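Local coordinates for protein piwi (Drosophila melanogaster, PDB 6KR6), which binds piRNAs of 24 to 30 nucleotides directly and, in complexes with them, represses transposable elements, at residues A[720-732]-A[737-749]. Numbering follows the deposited sequence.
Sequences LPERYDFYLVSQQ and TVSPTSYNVLYSS
Strands 725-729 and 741-745 pair as an antiparallel beta hairpin in the interior of the Piwi domain, their directions 151° apart. Phe726 and Tyr743 face each other as a hydrogen-bonded pair, Phe726 N giving to Tyr743 O at 2.9 Å and Tyr743 N returning a bond to Phe726 O; Leu728 and Thr741 repeat this two residues on. At the other end, Val745 N gives a hydrogen bond to Tyr724 O at 2.9 Å.

On the face of Phe726, Leu728 and Tyr743, side chains carry the contact. Phe726 holds CG between its backbone N and carbonyl carbon (chi1 61°), which swings the ring over Tyr743, whose CB sits 3.9 Å from the ring centroid in a CH-pi contact. The two rings run near parallel, 23° between planes, but are slid apart and barely overlap. Further along, Leu728 CB meets the edge of the Tyr743 ring at CE2, 3.4 Å away. Helix 754-764 packs on this face through Gln758, Thr761 and Tyr762. An alanine in place of Phe726 would probably leave Tyr743 CB without its aromatic cover and open a gap towards Gln758.

On the other face, Tyr727 CE1 lies by Ser742 CB at 3.7 Å, and the Asn744 amide stands nearly perpendicular to the Arg723 guanidinium. Toward the connecting loop, Val729 CG2 packs on Pro740 CB, 3.8 Å off.

Strands 712-714 and 687-695 flank the hairpin, building it into the sheet framework of an RNase H-like Piwi domain. The Thr741 side chain, bonded through OG1 to Arg776 O, lies about 8 Å from that of Asp652, beside the probable active site.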
loop_
_atom_site.group_PDB
_atom_site.type_symbol
_atom_site.label_atom_id
_atom_site.label_comp_id
_atom_site.label_asym_id
_atom_site.label_seq_id
_atom_site.Cartn_x
_atom_site.Cartn_y
_atom_site.Cartn_z
ATOM N N LEU A 720 -7.736 -14.701 3.365
ATOM C CA LEU A 720 -7.389 -15.694 2.362
ATOM C C LEU A 720 -7.273 -17.070 3.015
ATOM O O LEU A 720 -6.784 -17.187 4.143
ATOM C CB LEU A 720 -6.081 -15.324 1.665
ATOM C CG LEU A 720 -6.168 -14.383 0.457
ATOM C CD1 LEU A 720 -7.001 -15.007 -0.652
ATOM C CD2 LEU A 720 -6.725 -13.016 0.839
ATOM N N PRO A 721 -7.727 -18.129 2.337
ATOM C CA PRO A 721 -7.751 -19.447 2.993
ATOM C C PRO A 721 -6.371 -20.040 3.214
ATOM O O PRO A 721 -6.117 -20.620 4.277
ATOM C CB PRO A 721 -8.591 -20.302 2.029
ATOM C CG PRO A 721 -9.302 -19.318 1.137
ATOM C CD PRO A 721 -8.374 -18.155 1.017
ATOM N N GLU A 722 -5.469 -19.914 2.238
ATOM C CA GLU A 722 -4.159 -20.546 2.359
ATOM C C GLU A 722 -3.270 -19.833 3.369
ATOM O O GLU A 722 -2.390 -20.461 3.970
ATOM C CB GLU A 722 -3.471 -20.591 0.995
ATOM C CG GLU A 722 -3.331 -19.232 0.324
ATOM C CD GLU A 722 -1.903 -18.927 -0.085
ATOM O OE1 GLU A 722 -0.971 -19.405 0.594
ATOM O OE2 GLU A 722 -1.714 -18.210 -1.090
ATOM N N ARG A 723 -3.478 -18.537 3.573
ATOM C CA ARG A 723 -2.603 -17.739 4.418
ATOM C C ARG A 723 -3.036 -17.800 5.877
ATOM O O ARG A 723 -4.231 -17.823 6.186
ATOM C CB ARG A 723 -2.584 -16.284 3.949
ATOM C CG ARG A 723 -1.457 -15.954 2.984
ATOM C CD ARG A 723 -1.958 -15.727 1.567
ATOM N NE ARG A 723 -2.935 -14.643 1.479
ATOM C CZ ARG A 723 -2.632 -13.347 1.516
ATOM N NH1 ARG A 723 -3.593 -12.441 1.422
ATOM N NH2 ARG A 723 -1.377 -12.954 1.657
ATOM N N TYR A 724 -2.048 -17.838 6.769
ATOM C CA TYR A 724 -2.267 -17.590 8.192
ATOM C C TYR A 724 -2.126 -16.087 8.396
ATOM O O TYR A 724 -1.015 -15.566 8.526
ATOM C CB TYR A 724 -1.280 -18.379 9.046
ATOM C CG TYR A 724 -1.255 -17.978 10.508
ATOM C CD1 TYR A 724 -2.413 -17.573 11.165
ATOM C CD2 TYR A 724 -0.067 -17.994 11.230
ATOM C CE1 TYR A 724 -2.389 -17.199 12.497
ATOM C CE2 TYR A 724 -0.033 -17.624 12.561
ATOM C CZ TYR A 724 -1.196 -17.227 13.189
ATOM O OH TYR A 724 -1.164 -16.858 14.514
ATOM N N ASP A 725 -3.256 -15.386 8.421
ATOM C CA ASP A 725 -3.244 -13.933 8.464
ATOM C C ASP A 725 -4.515 -13.437 9.136
ATOM O O ASP A 725 -5.415 -14.212 9.469
ATOM C CB ASP A 725 -3.107 -13.341 7.058
ATOM C CG ASP A 725 -4.104 -13.922 6.081
ATOM O OD1 ASP A 725 -4.656 -15.005 6.364
ATOM O OD2 ASP A 725 -4.337 -13.293 5.026
ATOM N N PHE A 726 -4.575 -12.122 9.330
ATOM C CA PHE A 726 -5.739 -11.500 9.947
ATOM C C PHE A 726 -5.785 -10.028 9.563
ATOM O O PHE A 726 -4.859 -9.490 8.949
ATOM C CB PHE A 726 -5.724 -11.668 11.472
ATOM C CG PHE A 726 -4.534 -11.040 12.148
ATOM C CD1 PHE A 726 -3.366 -11.760 12.335
ATOM C CD2 PHE A 726 -4.591 -9.735 12.613
ATOM C CE1 PHE A 726 -2.273 -11.189 12.962
ATOM C CE2 PHE A 726 -3.502 -9.159 13.240
ATOM C CZ PHE A 726 -2.341 -9.887 13.415
ATOM N N TYR A 727 -6.891 -9.390 9.926
ATOM C CA TYR A 727 -7.070 -7.954 9.786
ATOM C C TYR A 727 -7.120 -7.315 11.166
ATOM O O TYR A 727 -7.561 -7.931 12.140
ATOM C CB TYR A 727 -8.352 -7.616 9.017
ATOM C CG TYR A 727 -8.374 -8.088 7.581
ATOM C CD1 TYR A 727 -7.631 -7.439 6.603
ATOM C CD2 TYR A 727 -9.156 -9.171 7.198
ATOM C CE1 TYR A 727 -7.656 -7.864 5.286
ATOM C CE2 TYR A 727 -9.188 -9.602 5.885
ATOM C CZ TYR A 727 -8.437 -8.945 4.934
ATOM O OH TYR A 727 -8.468 -9.374 3.627
ATOM N N LEU A 728 -6.664 -6.069 11.240
ATOM C CA LEU A 728 -6.677 -5.319 12.486
ATOM C C LEU A 728 -6.953 -3.856 12.184
ATOM O O LEU A 728 -6.373 -3.286 11.254
ATOM C CB LEU A 728 -5.350 -5.466 13.241
ATOM C CG LEU A 728 -5.058 -4.497 14.394
ATOM C CD1 LEU A 728 -5.993 -4.733 15.567
ATOM C CD2 LEU A 728 -3.603 -4.594 14.840
ATOM N N VAL A 729 -7.853 -3.265 12.958
ATOM C CA VAL A 729 -8.075 -1.827 12.962
ATOM C C VAL A 729 -7.456 -1.296 14.245
ATOM O O VAL A 729 -7.911 -1.620 15.347
ATOM C CB VAL A 729 -9.565 -1.477 12.865
ATOM C CG1 VAL A 729 -9.797 -0.035 13.291
ATOM C CG2 VAL A 729 -10.068 -1.698 11.449
ATOM N N SER A 730 -6.402 -0.501 14.107
ATOM C CA SER A 730 -5.681 0.044 15.248
ATOM C C SER A 730 -5.839 1.545 15.400
ATOM O O SER A 730 -5.903 2.041 16.525
ATOM C CB SER A 730 -4.191 -0.297 15.138
ATOM O OG SER A 730 -3.670 0.122 13.889
ATOM N N GLN A 731 -5.912 2.285 14.298
ATOM C CA GLN A 731 -5.998 3.739 14.327
ATOM C C GLN A 731 -7.404 4.165 13.930
ATOM O O GLN A 731 -7.834 3.920 12.797
ATOM C CB GLN A 731 -4.964 4.361 13.388
ATOM C CG GLN A 731 -4.957 5.880 13.380
ATOM C CD GLN A 731 -3.956 6.446 12.392
ATOM O OE1 GLN A 731 -4.157 6.379 11.179
ATOM N NE2 GLN A 731 -2.865 7.002 12.907
ATOM N N GLN A 732 -8.117 4.794 14.860
ATOM C CA GLN A 732 -9.420 5.357 14.543
ATOM C C GLN A 732 -9.260 6.586 13.656
ATOM O O GLN A 732 -8.270 7.317 13.740
ATOM C CB GLN A 732 -10.167 5.731 15.822
ATOM C CG GLN A 732 -9.400 6.692 16.713
ATOM C CD GLN A 732 -10.142 7.035 17.987
ATOM O OE1 GLN A 732 -9.586 7.661 18.888
ATOM N NE2 GLN A 732 -11.405 6.629 18.068
ATOM N N THR A 737 -13.151 6.873 5.611
ATOM C CA THR A 737 -13.418 5.455 5.802
ATOM C C THR A 737 -12.149 4.758 6.271
ATOM O O THR A 737 -11.051 5.070 5.802
ATOM C CB THR A 737 -13.918 4.810 4.508
ATOM O OG1 THR A 737 -14.524 5.808 3.676
ATOM C CG2 THR A 737 -14.943 3.738 4.819
ATOM N N VAL A 738 -12.303 3.813 7.200
ATOM C CA VAL A 738 -11.145 3.106 7.732
ATOM C C VAL A 738 -10.595 2.151 6.686
ATOM O O VAL A 738 -11.349 1.450 5.994
ATOM C CB VAL A 738 -11.500 2.340 9.017
ATOM C CG1 VAL A 738 -10.233 1.917 9.746
ATOM C CG2 VAL A 738 -12.364 3.172 9.913
ATOM N N SER A 739 -9.274 2.117 6.569
ATOM C CA SER A 739 -8.590 1.085 5.805
ATOM C C SER A 739 -7.927 0.137 6.792
ATOM O O SER A 739 -6.910 0.504 7.400
ATOM C CB SER A 739 -7.548 1.697 4.869
ATOM O OG SER A 739 -8.080 2.810 4.170
ATOM N N PRO A 740 -8.459 -1.066 7.005
ATOM C CA PRO A 740 -7.857 -1.969 7.992
ATOM C C PRO A 740 -6.504 -2.467 7.517
ATOM O O PRO A 740 -6.241 -2.567 6.317
ATOM C CB PRO A 740 -8.870 -3.114 8.086
ATOM C CG PRO A 740 -9.512 -3.138 6.747
ATOM C CD PRO A 740 -9.587 -1.698 6.297
ATOM N N THR A 741 -5.633 -2.770 8.476
ATOM C CA THR A 741 -4.316 -3.297 8.161
ATOM C C THR A 741 -4.379 -4.817 8.111
ATOM O O THR A 741 -5.027 -5.451 8.947
ATOM C CB THR A 741 -3.287 -2.844 9.198
ATOM O OG1 THR A 741 -3.496 -1.460 9.505
ATOM C CG2 THR A 741 -1.879 -3.021 8.658
ATOM N N SER A 742 -3.716 -5.398 7.116
ATOM C CA SER A 742 -3.684 -6.842 6.928
ATOM C C SER A 742 -2.318 -7.362 7.350
ATOM O O SER A 742 -1.299 -7.001 6.750
ATOM C CB SER A 742 -3.976 -7.213 5.474
ATOM O OG SER A 742 -3.879 -8.614 5.278
ATOM N N TYR A 743 -2.296 -8.204 8.380
ATOM C CA TYR A 743 -1.067 -8.802 8.881
ATOM C C TYR A 743 -1.032 -10.260 8.446
ATOM O O TYR A 743 -1.902 -11.048 8.837
ATOM C CB TYR A 743 -0.973 -8.679 10.401
ATOM C CG TYR A 743 -1.076 -7.256 10.895
ATOM C CD1 TYR A 743 0.059 -6.479 11.081
ATOM C CD2 TYR A 743 -2.311 -6.684 11.172
ATOM C CE1 TYR A 743 -0.031 -5.177 11.529
ATOM C CE2 TYR A 743 -2.408 -5.383 11.619
ATOM C CZ TYR A 743 -1.267 -4.635 11.798
ATOM O OH TYR A 743 -1.359 -3.337 12.246
ATOM N N ASN A 744 -0.027 -10.612 7.648
ATOM C CA ASN A 744 0.091 -11.930 7.031
ATOM C C ASN A 744 1.335 -12.618 7.578
ATOM O O ASN A 744 2.460 -12.234 7.244
ATOM C CB ASN A 744 0.152 -11.807 5.510
ATOM C CG ASN A 744 0.006 -13.140 4.806
ATOM O OD1 ASN A 744 0.087 -13.212 3.583
ATOM N ND2 ASN A 744 -0.222 -14.201 5.571
ATOM N N VAL A 745 1.129 -13.649 8.394
ATOM C CA VAL A 745 2.219 -14.361 9.053
ATOM C C VAL A 745 2.688 -15.464 8.108
ATOM O O VAL A 745 2.094 -16.541 8.043
ATOM C CB VAL A 745 1.785 -14.926 10.406
ATOM C CG1 VAL A 745 2.956 -15.599 11.098
ATOM C CG2 VAL A 745 1.198 -13.824 11.275
ATOM N N LEU A 746 3.767 -15.193 7.371
ATOM C CA LEU A 746 4.308 -16.199 6.462
ATOM C C LEU A 746 4.956 -17.342 7.232
ATOM O O LEU A 746 4.663 -18.517 6.982
ATOM C CB LEU A 746 5.306 -15.556 5.501
ATOM C CG LEU A 746 4.711 -14.524 4.545
ATOM C CD1 LEU A 746 5.718 -14.147 3.476
ATOM C CD2 LEU A 746 3.431 -15.056 3.921
ATOM N N TYR A 747 5.840 -17.020 8.175
ATOM C CA TYR A 747 6.492 -18.024 9.003
ATOM C C TYR A 747 6.319 -17.676 10.473
ATOM O O TYR A 747 6.347 -16.500 10.849
ATOM C CB TYR A 747 7.984 -18.145 8.676
ATOM C CG TYR A 747 8.685 -19.196 9.504
ATOM C CD1 TYR A 747 8.567 -20.542 9.189
ATOM C CD2 TYR A 747 9.452 -18.844 10.607
ATOM C CE1 TYR A 747 9.198 -21.510 9.945
ATOM C CE2 TYR A 747 10.088 -19.805 11.369
ATOM C CZ TYR A 747 9.957 -21.137 11.034
ATOM O OH TYR A 747 10.589 -22.097 11.788
ATOM N N SER A 748 6.158 -18.704 11.303
ATOM C CA SER A 748 6.012 -18.509 12.743
ATOM C C SER A 748 6.568 -19.720 13.475
ATOM O O SER A 748 6.047 -20.830 13.326
ATOM C CB SER A 748 4.548 -18.279 13.121
ATOM O OG SER A 748 4.386 -18.263 14.530
ATOM N N SER A 749 7.623 -19.501 14.262
ATOM C CA SER A 749 8.150 -20.490 15.195
ATOM C C SER A 749 8.140 -19.938 16.617
ATOM O O SER A 749 8.991 -20.289 17.437
ATOM C CB SER A 749 9.560 -20.924 14.797
ATOM O OG SER A 749 10.460 -19.828 14.813
#